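PDB 2V27: phenylalanine hydroxylase from Colwellia psychrerythraea, which probably catalyses the iron-dependent hydroxylation of L-phenylalanine to L-tyrosine, using molecular oxygen and tetrahydrobiopterin. Local coordinates for residues B[168-173]-B[177-182]; B[137-142]-B[164-169]; B[59-64]-B[118-123]; B[52-57]-B[130-135]. One frame throughout, in Å; residues are numbered along the deposited sequence. Where two conformers were deposited one is given.

All four contacts are largely buried, but contact 4 reaches the surface through Lys53. Contact 1 is a beta hairpin, held by backbone hydrogen bonds and closed by a tyrosine ring over a glycine. The other three are smaller side-chain contacts involving helices. Contact 2, the closest to the centre of the chain, joins helices 134-147 and 152-167 through one buried hydroxyl pair and the packing of Ile166; contact 3 is purely aliphatic; contact 4 combines a methyl contact with a water bridge. Contacts 1 and 2 share Phe168 and Gly169, while contacts 3 and 4 both use helix 120-131. Contacts 2 and 3 each contain an iron ligand, Glu167 and His122, which meet at the metal.

Contact 1 (B[168-173]-B[177-182])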
loop_
_atom_site.group_PDB
_atom_site.type_symbol
_atom_site.label_atom_id
_atom_site.label_comp_id
_atom_site.label_asym_id
_atom_site.label_seq_id
_atom_site.Cartn_x
_atom_site.Cartn_y
_atom_site.Cartn_z
ATOM N N PHE B 168 11.762 1.052 -11.264
ATOM C CA PHE B 168 12.224 1.274 -9.876
ATOM C C PHE B 168 13.687 0.953 -9.598
ATOM O O PHE B 168 14.089 0.754 -8.455
ATOM C CB PHE B 168 11.261 0.546 -8.883
ATOM C CG PHE B 168 9.952 1.271 -8.757
ATOM C CD1 PHE B 168 8.929 1.032 -9.659
ATOM C CD2 PHE B 168 9.809 2.306 -7.828
ATOM C CE1 PHE B 168 7.756 1.798 -9.639
ATOM C CE2 PHE B 168 8.643 3.070 -7.795
ATOM C CZ PHE B 168 7.607 2.803 -8.712
ATOM N N GLY B 169 14.492 0.929 -10.654
ATOM C CA GLY B 169 15.916 0.632 -10.491
ATOM C C GLY B 169 16.706 1.666 -9.715
ATOM O O GLY B 169 16.502 2.866 -9.867
ATOM N N LEU B 170 17.600 1.152 -8.882
ATOM C CA LEU B 170 18.530 1.986 -8.157
ATOM C C LEU B 170 19.960 1.614 -8.512
ATOM O O LEU B 170 20.219 0.530 -9.070
ATOM C CB LEU B 170 18.358 1.804 -6.631
ATOM C CG LEU B 170 16.950 2.065 -6.070
ATOM C CD1 LEU B 170 16.985 1.910 -4.527
ATOM C CD2 LEU B 170 16.478 3.473 -6.438
ATOM N N LEU B 171 20.878 2.517 -8.173
ATOM C CA LEU B 171 22.329 2.195 -8.276
ATOM C C LEU B 171 22.995 2.285 -6.904
ATOM O O LEU B 171 22.718 3.217 -6.130
ATOM C CB LEU B 171 23.088 3.140 -9.207
ATOM C CG LEU B 171 22.542 3.430 -10.606
ATOM C CD1 LEU B 171 23.542 4.385 -11.284
ATOM C CD2 LEU B 171 22.447 2.142 -11.357
ATOM N N ASP B 172 23.909 1.341 -6.671
ATOM C CA ASP B 172 24.804 1.401 -5.504
ATOM C C ASP B 172 26.200 1.845 -5.982
ATOM O O ASP B 172 26.972 1.072 -6.570
ATOM C CB ASP B 172 24.840 -0.000 -4.886
ATOM C CG ASP B 172 25.736 -0.101 -3.655
ATOM O OD1 ASP B 172 26.112 0.952 -3.099
ATOM O OD2 ASP B 172 26.018 -1.262 -3.252
ATOM N N THR B 173 26.466 3.114 -5.759
ATOM C CA THR B 173 27.665 3.770 -6.293
ATOM C C THR B 173 28.654 4.122 -5.195
ATOM O O THR B 173 28.265 4.257 -4.042
ATOM C CB THR B 173 27.333 5.057 -7.135
ATOM O OG1 THR B 173 27.194 6.221 -6.276
ATOM C CG2 THR B 173 26.024 4.844 -8.025
ATOM N N LEU B 177 23.851 5.955 -2.808
ATOM C CA LEU B 177 22.703 5.428 -3.556
ATOM C C LEU B 177 22.215 6.440 -4.585
ATOM O O LEU B 177 22.059 7.647 -4.262
ATOM C CB LEU B 177 21.579 5.109 -2.577
ATOM C CG LEU B 177 20.460 4.160 -2.977
ATOM C CD1 LEU B 177 21.001 2.728 -3.124
ATOM C CD2 LEU B 177 19.333 4.214 -1.921
ATOM N N ARG B 178 21.942 5.948 -5.805
ATOM C CA ARG B 178 21.403 6.801 -6.872
ATOM C C ARG B 178 20.217 6.083 -7.493
ATOM O O ARG B 178 19.925 4.890 -7.216
ATOM C CB ARG B 178 22.472 7.164 -7.922
ATOM C CG ARG B 178 23.701 7.981 -7.387
ATOM C CD ARG B 178 23.296 9.379 -6.966
ATOM N NE ARG B 178 24.466 10.201 -6.671
ATOM C CZ ARG B 178 25.000 10.273 -5.455
ATOM N NH1 ARG B 178 24.436 9.570 -4.467
ATOM N NH2 ARG B 178 26.082 11.048 -5.218
ATOM N N ILE B 179 19.569 6.804 -8.393
ATOM C CA ILE B 179 18.321 6.364 -9.025
ATOM C C ILE B 179 18.387 6.318 -10.548
ATOM O O ILE B 179 18.848 7.287 -11.158
ATOM C CB ILE B 179 17.156 7.349 -8.700
ATOM C CG1 ILE B 179 17.029 7.543 -7.178
ATOM C CG2 ILE B 179 15.824 6.807 -9.269
ATOM C CD1 ILE B 179 16.350 8.867 -6.827
ATOM N N TYR B 180 17.951 5.201 -11.140
ATOM C CA TYR B 180 17.765 5.219 -12.591
ATOM C C TYR B 180 16.330 4.908 -13.039
ATOM O O TYR B 180 15.968 5.183 -14.182
ATOM C CB TYR B 180 18.818 4.378 -13.372
ATOM C CG TYR B 180 18.635 2.886 -13.327
ATOM C CD1 TYR B 180 17.960 2.223 -14.373
ATOM C CD2 TYR B 180 19.068 2.124 -12.212
ATOM C CE1 TYR B 180 17.773 0.856 -14.327
ATOM C CE2 TYR B 180 18.902 0.734 -12.162
ATOM C CZ TYR B 180 18.253 0.104 -13.211
ATOM O OH TYR B 180 17.985 -1.269 -13.220
ATOM N N GLY B 181 15.521 4.355 -12.121
ATOM C CA GLY B 181 14.125 4.006 -12.448
ATOM C C GLY B 181 13.207 5.232 -12.619
ATOM O O GLY B 181 13.138 6.119 -11.744
ATOM N N GLY B 182 12.453 5.255 -13.744
ATOM C CA GLY B 182 11.634 6.439 -14.076
ATOM C C GLY B 182 10.444 6.701 -13.146
ATOM O O GLY B 182 10.039 7.858 -12.919
#
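Leu171 and Arg178 form the hydrogen-bonded antiparallel pair of the hairpin, with Leu171 N bound to Arg178 O at 2.7 Å and Arg178 N to Leu171 O at 2.9 Å. Beyond them, Gly169 O accepts two more backbone hydrogen bonds, from Tyr180 N at 3.0 Å and from Gly181 N at 2.9 Å, both donors reaching it from the same face of its carbonyl plane. The Tyr180 side chain, its CG set between the backbone N and the carbonyl carbon (chi1 76°), folds back so that one ring face covers Gly169 CA, a CH-pi contact 3.8 Å from the ring centroid. Leu170 O lies in plane at the ring edge, 3.4 Å from Tyr180 CE2, and Leu171 CD2 meets Tyr180 CD2 obliquely at 3.5 Å. A leucine in place of Tyr180 would probably lose this flat cover and open a gap above Gly169. On the opposite face of the hairpin from Leu171, Leu170 CD2 runs beside Ile179 CG1, and its CD1 meets Leu177 CD2. Strand 170-173 is bordered on its other side by strand 223-227, while helix 188-196 packs on Leu177 and Ile179.

Contact 2 (B[137-142]-B[164-169]); sequences ANYTEA and FTIEFG. With FE (Fe (III) ion), chain E.
The ring of Tyr139 presents its edge to helix 152-167: Ile166 CG1 lies in the ring plane, 3.8 Å from Tyr139 CE2, and Thr165 OG1 also sits near that plane, beyond the hydroxyl. Ile166 CD1 comes in obliquely, 3.7 Å from Tyr139 CE2. Leu161 and, from helix 233-237, Leu233 and Ile236 also pack on the Tyr139 side chain. With CG anti to the backbone N (chi1 167°), the ring projects from helix 134-147 across to Thr165, and Tyr139 OH donates a hydrogen bond of 2.9 Å to Thr165 OG1. That oxygen is also bonded to Leu161 O one helical turn earlier, so the two buried hydroxyls form a short chain ending on a backbone carbonyl. A phenylalanine in place of Tyr139 lacks the hydroxyl and would probably leave Thr165 OG1 without this donor. Beside the ring, Thr140 OG1, itself bonded to Phe136 O, lies 3.6 Å from Ile166 CD1, so the end of Ile166 touches two consecutive residues of the facing helix. Around Thr165 the helix widens into a pi-type turn before it ends. Glu167, directly after Ile166, points its carboxylate toward the iron and binds it through both oxygens, OE1 at 2.1 Å and OE2 at 2.3 Å. Two waters also bind the iron. With His122 and His127, Glu167 forms the two-histidine, one-carboxylate facial triad characteristic of the biopterin-dependent aromatic amino acid hydroxylases.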
loop_
_atom_site.group_PDB
_atom_site.type_symbol
_atom_site.label_atom_id
_atom_site.label_comp_id
_atom_site.label_asym_id
_atom_site.label_seq_id
_atom_site.Cartn_x
_atom_site.Cartn_y
_atom_site.Cartn_z
ATOM N N ALA B 137 19.053 2.640 -23.501
ATOM C CA ALA B 137 18.282 2.497 -24.759
ATOM C C ALA B 137 18.370 1.075 -25.354
ATOM O O ALA B 137 17.347 0.472 -25.725
ATOM C CB ALA B 137 18.747 3.568 -25.795
ATOM N N ASN B 138 19.586 0.541 -25.443
ATOM C CA ASN B 138 19.759 -0.793 -26.055
ATOM C C ASN B 138 19.067 -1.844 -25.196
ATOM O O ASN B 138 18.500 -2.789 -25.718
ATOM C CB ASN B 138 21.221 -1.164 -26.303
ATOM C CG ASN B 138 21.889 -0.287 -27.339
ATOM O OD1 ASN B 138 21.231 0.347 -28.186
ATOM N ND2 ASN B 138 23.211 -0.219 -27.244
ATOM N N TYR B 139 19.123 -1.708 -23.879
ATOM C CA TYR B 139 18.451 -2.647 -22.978
ATOM C C TYR B 139 16.922 -2.575 -23.197
ATOM O O TYR B 139 16.252 -3.617 -23.269
ATOM C CB TYR B 139 18.860 -2.341 -21.525
ATOM C CG TYR B 139 17.997 -3.038 -20.495
ATOM C CD1 TYR B 139 18.203 -4.391 -20.205
ATOM C CD2 TYR B 139 16.975 -2.348 -19.829
ATOM C CE1 TYR B 139 17.431 -5.054 -19.288
ATOM C CE2 TYR B 139 16.169 -2.993 -18.896
ATOM C CZ TYR B 139 16.375 -4.339 -18.637
ATOM O OH TYR B 139 15.605 -4.937 -17.632
ATOM N N THR B 140 16.380 -1.370 -23.325
ATOM C CA THR B 140 14.967 -1.197 -23.551
ATOM C C THR B 140 14.528 -1.828 -24.874
ATOM O O THR B 140 13.455 -2.468 -24.966
ATOM C CB THR B 140 14.599 0.290 -23.430
ATOM O OG1 THR B 140 15.082 0.806 -22.177
ATOM C CG2 THR B 140 13.113 0.525 -23.523
ATOM N N GLU B 141 15.318 -1.615 -25.915
ATOM C CA GLU B 141 15.027 -2.291 -27.182
ATOM C C GLU B 141 15.050 -3.840 -27.023
ATOM O O GLU B 141 14.154 -4.528 -27.554
ATOM C CB GLU B 141 16.064 -1.846 -28.216
ATOM C CG GLU B 141 15.867 -2.487 -29.612
ATOM C CD GLU B 141 17.009 -2.169 -30.556
ATOM O OE1 GLU B 141 17.923 -1.423 -30.184
ATOM O OE2 GLU B 141 16.954 -2.641 -31.723
ATOM N N ALA B 142 16.064 -4.353 -26.360
ATOM C CA ALA B 142 16.197 -5.801 -26.171
ATOM C C ALA B 142 15.012 -6.304 -25.359
ATOM O O ALA B 142 14.459 -7.399 -25.620
ATOM C CB ALA B 142 17.491 -6.129 -25.467
ATOM N N PHE B 164 11.462 -3.735 -11.842
ATOM C CA PHE B 164 12.608 -3.593 -10.988
ATOM C C PHE B 164 13.832 -2.935 -11.609
ATOM O O PHE B 164 14.843 -2.748 -10.913
ATOM C CB PHE B 164 12.941 -4.948 -10.402
ATOM C CG PHE B 164 11.965 -5.355 -9.318
ATOM C CD1 PHE B 164 11.083 -6.446 -9.498
ATOM C CD2 PHE B 164 11.914 -4.595 -8.121
ATOM C CE1 PHE B 164 10.180 -6.835 -8.458
ATOM C CE2 PHE B 164 11.043 -4.937 -7.088
ATOM C CZ PHE B 164 10.177 -6.072 -7.243
ATOM N N THR B 165 13.765 -2.582 -12.910
ATOM C CA THR B 165 14.892 -1.931 -13.621
ATOM C C THR B 165 14.391 -0.578 -14.138
ATOM O O THR B 165 14.569 0.439 -13.483
ATOM C CB THR B 165 15.454 -2.840 -14.788
ATOM O OG1 THR B 165 14.381 -3.302 -15.636
ATOM C CG2 THR B 165 16.156 -4.048 -14.159
ATOM N N ILE B 166 13.727 -0.574 -15.285
ATOM C CA ILE B 166 13.270 0.679 -15.883
ATOM C C ILE B 166 12.370 1.514 -14.974
ATOM O O ILE B 166 12.459 2.765 -15.031
ATOM C CB ILE B 166 12.606 0.343 -17.250
ATOM C CG1 ILE B 166 13.746 -0.122 -18.222
ATOM C CG2 ILE B 166 11.808 1.569 -17.841
ATOM C CD1 ILE B 166 13.281 -0.684 -19.499
ATOM N N GLU B 167 11.468 0.871 -14.196
ATOM C CA GLU B 167 10.588 1.682 -13.354
ATOM C C GLU B 167 11.222 2.038 -11.984
ATOM O O GLU B 167 11.178 3.220 -11.578
ATOM C CB GLU B 167 9.169 1.079 -13.220
ATOM C CG GLU B 167 8.521 0.936 -14.584
ATOM C CD GLU B 167 8.128 2.306 -15.204
ATOM O OE1 GLU B 167 7.746 2.307 -16.394
ATOM O OE2 GLU B 167 8.154 3.368 -14.528
ATOM N N PHE B 168 11.762 1.052 -11.264
ATOM C CA PHE B 168 12.224 1.274 -9.876
ATOM C C PHE B 168 13.687 0.953 -9.598
ATOM O O PHE B 168 14.089 0.754 -8.455
ATOM C CB PHE B 168 11.261 0.546 -8.883
ATOM C CG PHE B 168 9.952 1.271 -8.757
ATOM C CD1 PHE B 168 8.929 1.032 -9.659
ATOM C CD2 PHE B 168 9.809 2.306 -7.828
ATOM C CE1 PHE B 168 7.756 1.798 -9.639
ATOM C CE2 PHE B 168 8.643 3.070 -7.795
ATOM C CZ PHE B 168 7.607 2.803 -8.712
ATOM N N GLY B 169 14.492 0.929 -10.654
ATOM C CA GLY B 169 15.916 0.632 -10.491
ATOM C C GLY B 169 16.706 1.666 -9.715
ATOM O O GLY B 169 16.502 2.866 -9.867
HETATM FE FE FE E . 7.356 4.380 -16.416
HETATM O O HOH W 1 5.286 3.601 -15.973
HETATM O O HOH W 2 6.516 4.364 -18.334
#

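Contact 3 (B[59-64]-B[118-123]); sequences DRIPQL and PDIFHE. With FE (Fe (III) ion), chain E.
Ile61, in an irregular segment leading to helix 64-75, faces the first turn of helix 120-131, where Ile120 reaches toward it. The backbones stay well apart, with the CA atoms of Ile61 and Phe121 8.2 Å from each other, and side chains span the interval. Asp119 holds the N-cap of the helix: its OD2 accepts from His122 N at 3.0 Å in an almost straight bond of 175°, and its other oxygen, OD1, forms a salt bridge with Arg107. Across the contact, Ile120 CD1 does all the touching. With CG1 anti to the backbone N (chi1 -167°) and the chain extended beyond it, this terminal methyl reaches Ile61 CG2 at 3.7 Å and Leu64 CD2 at 4.2 Å. Val102 of strand 99-103 touches both Ile120 and Leu64, and Trp20 and Trp28 pack on Ile61. Two residues beyond Ile120, His122 NE2 binds the iron at 2.0 Å, while its ND1 is hydrogen-bonded to Ser186. An iron-bound water donates to Glu123 OE1 at 2.7 Å. The contact itself is wholly aliphatic, so it packs the helix start, on the side away from the iron, by shape alone, whereas directional polar bonds fix the cap and the metal ligand.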
loop_
_atom_site.group_PDB
_atom_site.type_symbol
_atom_site.label_atom_id
_atom_site.label_comp_id
_atom_site.label_asym_id
_atom_site.label_seq_id
_atom_site.Cartn_x
_atom_site.Cartn_y
_atom_site.Cartn_z
ATOM N N ASP B 59 9.196 25.406 -18.475
ATOM C CA ASP B 59 7.954 26.161 -18.276
ATOM C C ASP B 59 6.799 25.814 -19.216
ATOM O O ASP B 59 5.745 26.458 -19.179
ATOM C CB ASP B 59 8.266 27.650 -18.418
ATOM C CG ASP B 59 8.898 27.985 -19.765
ATOM O OD1 ASP B 59 9.009 27.098 -20.670
ATOM O OD2 ASP B 59 9.265 29.174 -19.936
ATOM N N ARG B 60 6.997 24.821 -20.077
ATOM C CA ARG B 60 5.911 24.350 -20.921
ATOM C C ARG B 60 6.137 22.908 -21.304
ATOM O O ARG B 60 7.275 22.425 -21.261
ATOM C CB ARG B 60 5.749 25.226 -22.162
ATOM C CG ARG B 60 6.970 25.311 -23.050
ATOM C CD ARG B 60 6.648 26.041 -24.364
ATOM C CZ ARG B 60 8.539 24.380 -25.893
ATOM N NH1 ARG B 60 7.594 23.529 -26.304
ATOM N NH2 ARG B 60 9.812 24.208 -26.251
ATOM N N ILE B 61 5.056 22.231 -21.659
ATOM C CA ILE B 61 5.188 20.845 -22.144
ATOM C C ILE B 61 5.883 20.792 -23.536
ATOM O O ILE B 61 5.424 21.458 -24.483
ATOM C CB ILE B 61 3.829 20.130 -22.172
ATOM C CG1 ILE B 61 3.174 20.187 -20.765
ATOM C CG2 ILE B 61 3.970 18.685 -22.713
ATOM C CD1 ILE B 61 1.695 19.855 -20.768
ATOM N N PRO B 62 7.000 20.032 -23.683
ATOM C CA PRO B 62 7.622 20.000 -25.005
ATOM C C PRO B 62 6.763 19.252 -26.010
ATOM O O PRO B 62 6.040 18.318 -25.642
ATOM C CB PRO B 62 8.958 19.242 -24.766
ATOM C CG PRO B 62 8.655 18.324 -23.625
ATOM C CD PRO B 62 7.757 19.209 -22.699
ATOM N N GLN B 63 6.851 19.659 -27.290
ATOM C CA GLN B 63 6.317 18.827 -28.356
ATOM C C GLN B 63 7.117 17.537 -28.448
ATOM O O GLN B 63 8.370 17.567 -28.260
ATOM C CB GLN B 63 6.380 19.611 -29.672
ATOM C CG GLN B 63 5.490 20.842 -29.608
ATOM C CD GLN B 63 4.036 20.503 -29.419
ATOM O OE1 GLN B 63 3.513 19.553 -30.021
ATOM N NE2 GLN B 63 3.350 21.284 -28.583
ATOM N N LEU B 64 6.421 16.435 -28.757
ATOM C CA LEU B 64 7.086 15.111 -28.839
ATOM C C LEU B 64 8.272 15.196 -29.821
ATOM O O LEU B 64 9.339 14.663 -29.560
ATOM C CB LEU B 64 6.126 13.973 -29.179
ATOM C CG LEU B 64 5.144 13.672 -28.042
ATOM C CD1 LEU B 64 4.383 12.339 -28.306
ATOM C CD2 LEU B 64 5.826 13.660 -26.664
ATOM N N PRO B 118 0.499 6.452 -16.190
ATOM C CA PRO B 118 1.682 7.277 -16.541
ATOM C C PRO B 118 1.347 8.419 -17.508
ATOM O O PRO B 118 0.784 8.178 -18.595
ATOM C CB PRO B 118 2.654 6.269 -17.177
ATOM C CG PRO B 118 1.820 5.194 -17.682
ATOM C CD PRO B 118 0.657 5.063 -16.655
ATOM N N ASP B 119 1.693 9.644 -17.123
ATOM C CA ASP B 119 1.371 10.811 -17.941
ATOM C C ASP B 119 2.604 11.316 -18.685
ATOM O O ASP B 119 3.701 10.739 -18.594
ATOM C CB ASP B 119 0.629 11.918 -17.140
ATOM C CG ASP B 119 1.536 12.714 -16.231
ATOM O OD1 ASP B 119 1.037 13.763 -15.725
ATOM O OD2 ASP B 119 2.756 12.379 -16.064
ATOM N N ILE B 120 2.451 12.424 -19.417
ATOM C CA ILE B 120 3.527 12.903 -20.265
ATOM C C ILE B 120 4.735 13.344 -19.432
ATOM O O ILE B 120 5.887 13.202 -19.884
ATOM C CB ILE B 120 3.025 13.999 -21.230
ATOM C CG1 ILE B 120 4.070 14.262 -22.301
ATOM C CG2 ILE B 120 2.676 15.309 -20.532
ATOM C CD1 ILE B 120 3.449 15.065 -23.532
ATOM N N PHE B 121 4.479 13.868 -18.214
ATOM C CA PHE B 121 5.594 14.204 -17.337
ATOM C C PHE B 121 6.384 12.947 -16.873
ATOM O O PHE B 121 7.628 12.931 -16.933
ATOM C CB PHE B 121 5.129 15.055 -16.140
ATOM C CG PHE B 121 6.281 15.460 -15.261
ATOM C CD1 PHE B 121 7.099 16.526 -15.642
ATOM C CD2 PHE B 121 6.628 14.724 -14.094
ATOM C CE1 PHE B 121 8.244 16.899 -14.856
ATOM C CE2 PHE B 121 7.751 15.082 -13.312
ATOM C CZ PHE B 121 8.562 16.153 -13.671
ATOM N N HIS B 122 5.678 11.944 -16.384
ATOM C CA HIS B 122 6.353 10.680 -16.036
ATOM C C HIS B 122 7.253 10.180 -17.185
ATOM O O HIS B 122 8.414 9.853 -16.995
ATOM C CB HIS B 122 5.355 9.603 -15.636
ATOM C CG HIS B 122 5.994 8.251 -15.523
ATOM N ND1 HIS B 122 6.978 7.991 -14.583
ATOM C CD2 HIS B 122 5.897 7.140 -16.288
ATOM C CE1 HIS B 122 7.383 6.735 -14.721
ATOM N NE2 HIS B 122 6.743 6.195 -15.753
ATOM N N GLU B 123 6.727 10.152 -18.409
ATOM C CA GLU B 123 7.488 9.538 -19.508
ATOM C C GLU B 123 8.634 10.428 -19.938
ATOM O O GLU B 123 9.744 9.901 -20.109
ATOM C CB GLU B 123 6.578 9.253 -20.742
ATOM C CG GLU B 123 5.284 8.473 -20.442
ATOM C CD GLU B 123 5.498 7.030 -20.040
ATOM O OE1 GLU B 123 6.659 6.609 -19.740
ATOM O OE2 GLU B 123 4.470 6.293 -20.029
HETATM FE FE FE E . 7.356 4.380 -16.416
HETATM O O HOH W 2 6.516 4.364 -18.334
HETATM O O HOH W 1 5.286 3.601 -15.973
#

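Contact 4 (B[52-57]-B[130-135])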
loop_
_atom_site.group_PDB
_atom_site.type_symbol
_atom_site.label_atom_id
_atom_site.label_comp_id
_atom_site.label_asym_id
_atom_site.label_seq_id
_atom_site.Cartn_x
_atom_site.Cartn_y
_atom_site.Cartn_z
ATOM N N ALA B 52 21.050 16.965 -19.912
ATOM C CA ALA B 52 21.890 17.969 -20.597
ATOM C C ALA B 52 21.712 17.772 -22.120
ATOM O O ALA B 52 21.668 18.764 -22.886
ATOM C CB ALA B 52 23.281 17.772 -20.235
ATOM N N LYS B 53 21.617 16.512 -22.569
ATOM C CA LYS B 53 21.311 16.255 -23.983
ATOM C C LYS B 53 19.922 16.682 -24.425
ATOM O O LYS B 53 19.798 17.143 -25.559
ATOM C CB LYS B 53 21.511 14.773 -24.322
ATOM C CG LYS B 53 22.957 14.341 -24.227
ATOM C CD LYS B 53 23.149 12.835 -24.505
ATOM C CE LYS B 53 24.583 12.433 -24.317
ATOM N NZ LYS B 53 24.771 10.960 -24.634
ATOM N N LEU B 54 18.876 16.481 -23.615
ATOM C CA LEU B 54 17.499 16.823 -24.016
ATOM C C LEU B 54 17.221 18.316 -23.977
ATOM O O LEU B 54 16.402 18.796 -24.770
ATOM C CB LEU B 54 16.419 16.138 -23.138
ATOM C CG LEU B 54 16.331 14.635 -23.305
ATOM C CD1 LEU B 54 15.213 14.161 -22.387
ATOM C CD2 LEU B 54 16.074 14.186 -24.748
ATOM N N ASN B 55 17.829 19.032 -23.021
ATOM C CA ASN B 55 17.536 20.445 -22.828
ATOM C C ASN B 55 16.028 20.692 -22.821
ATOM O O ASN B 55 15.527 21.535 -23.542
ATOM C CB ASN B 55 18.301 21.261 -23.883
ATOM C CG ASN B 55 18.137 22.785 -23.741
ATOM O OD1 ASN B 55 17.808 23.301 -22.692
ATOM N ND2 ASN B 55 18.439 23.507 -24.847
ATOM N N LEU B 56 15.326 19.993 -21.938
ATOM C CA LEU B 56 13.875 20.123 -21.818
ATOM C C LEU B 56 13.472 21.536 -21.379
ATOM O O LEU B 56 14.183 22.182 -20.585
ATOM C CB LEU B 56 13.343 19.100 -20.790
ATOM C CG LEU B 56 13.513 17.624 -21.211
ATOM C CD1 LEU B 56 13.054 16.780 -20.030
ATOM C CD2 LEU B 56 12.744 17.243 -22.470
ATOM N N PRO B 57 12.303 22.010 -21.854
ATOM C CA PRO B 57 11.845 23.334 -21.388
ATOM C C PRO B 57 11.334 23.192 -19.963
ATOM O O PRO B 57 10.717 22.149 -19.615
ATOM C CB PRO B 57 10.700 23.684 -22.342
ATOM C CG PRO B 57 10.195 22.300 -22.966
ATOM C CD PRO B 57 11.401 21.355 -22.828
ATOM N N LEU B 130 17.159 9.016 -19.982
ATOM C CA LEU B 130 17.965 7.817 -20.093
ATOM C C LEU B 130 17.910 7.113 -21.453
ATOM O O LEU B 130 18.808 6.318 -21.776
ATOM C CB LEU B 130 17.654 6.878 -18.909
ATOM C CG LEU B 130 18.361 7.373 -17.646
ATOM C CD1 LEU B 130 17.671 6.679 -16.433
ATOM C CD2 LEU B 130 19.828 7.068 -17.659
ATOM N N LEU B 131 16.878 7.442 -22.260
ATOM C CA LEU B 131 16.832 6.899 -23.605
ATOM C C LEU B 131 17.869 7.539 -24.538
ATOM O O LEU B 131 18.102 7.046 -25.668
ATOM C CB LEU B 131 15.421 6.982 -24.218
ATOM C CG LEU B 131 14.355 6.046 -23.606
ATOM C CD1 LEU B 131 12.928 6.423 -24.101
ATOM C CD2 LEU B 131 14.655 4.587 -23.935
ATOM N N THR B 132 18.546 8.604 -24.055
ATOM C CA THR B 132 19.711 9.136 -24.798
ATOM C C THR B 132 21.002 8.356 -24.475
ATOM O O THR B 132 22.053 8.578 -25.104
ATOM C CB THR B 132 19.998 10.645 -24.491
ATOM O OG1 THR B 132 20.496 10.768 -23.133
ATOM C CG2 THR B 132 18.833 11.501 -24.698
ATOM N N ASN B 133 20.940 7.486 -23.444
ATOM C CA ASN B 133 22.078 6.699 -23.002
ATOM C C ASN B 133 22.054 5.362 -23.755
ATOM O O ASN B 133 21.026 4.651 -23.780
ATOM C CB ASN B 133 21.980 6.498 -21.477
ATOM C CG ASN B 133 23.079 5.592 -20.885
ATOM O OD1 ASN B 133 24.026 6.084 -20.224
ATOM N ND2 ASN B 133 22.952 4.288 -21.071
ATOM N N SER B 134 23.183 5.012 -24.364
ATOM C CA SER B 134 23.227 3.824 -25.225
ATOM C C SER B 134 22.935 2.538 -24.479
ATOM O O SER B 134 22.189 1.705 -24.971
ATOM C CB SER B 134 24.600 3.722 -25.882
ATOM O OG SER B 134 24.777 4.844 -26.714
ATOM N N SER B 135 23.524 2.375 -23.304
ATOM C CA SER B 135 23.242 1.145 -22.501
ATOM C C SER B 135 21.756 1.021 -22.133
ATOM O O SER B 135 21.132 -0.061 -22.296
ATOM C CB SER B 135 24.059 1.108 -21.241
ATOM O OG SER B 135 25.405 0.795 -21.544
HETATM O O HOH W 3 23.153 10.100 -22.474
#
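Thr132 OG1 and Lys53 NZ are bridged by one water, which donates to the hydroxyl at 2.8 Å and accepts from the ammonium group at 2.8 Å. The hydroxyl is further bonded to Pro129 O, a carbonyl near the end of helix 120-131, so the threonine oxygen is gripped from its own chain as well as through the water. Lys53 reaches the bridge with its chain fully extended beyond CG, and on the way its CD passes 3.6 Å from Thr132 OG1 and 3.8 Å from Thr132 CB. The aliphatic part of the lysine thus lies against the threonine, while its ammonium end has a further, long and weak ion pair with Glu49. The threonine methyl serves a different neighbour. With chi1 at 70°, CG2 stands anti to the carbonyl carbon and meets Leu54 CD2 at 3.9 Å, so the two branches of Thr132 divide between consecutive residues of helix 45-54. The turn carrying Thr132 is held by a backbone bond from Asn133 N to Leu130 O, 2.9 Å long, and Asn133 then takes the N-cap position of helix 134-147. Helix 64-75 packs against both sides of the contact, through Val70 on Leu54 and through Leu71 and Ser74 on Thr132. Leu54 also rests on Cys128 and Pro129, which joins the C-terminal end of helix 45-54 to that of helix 120-131.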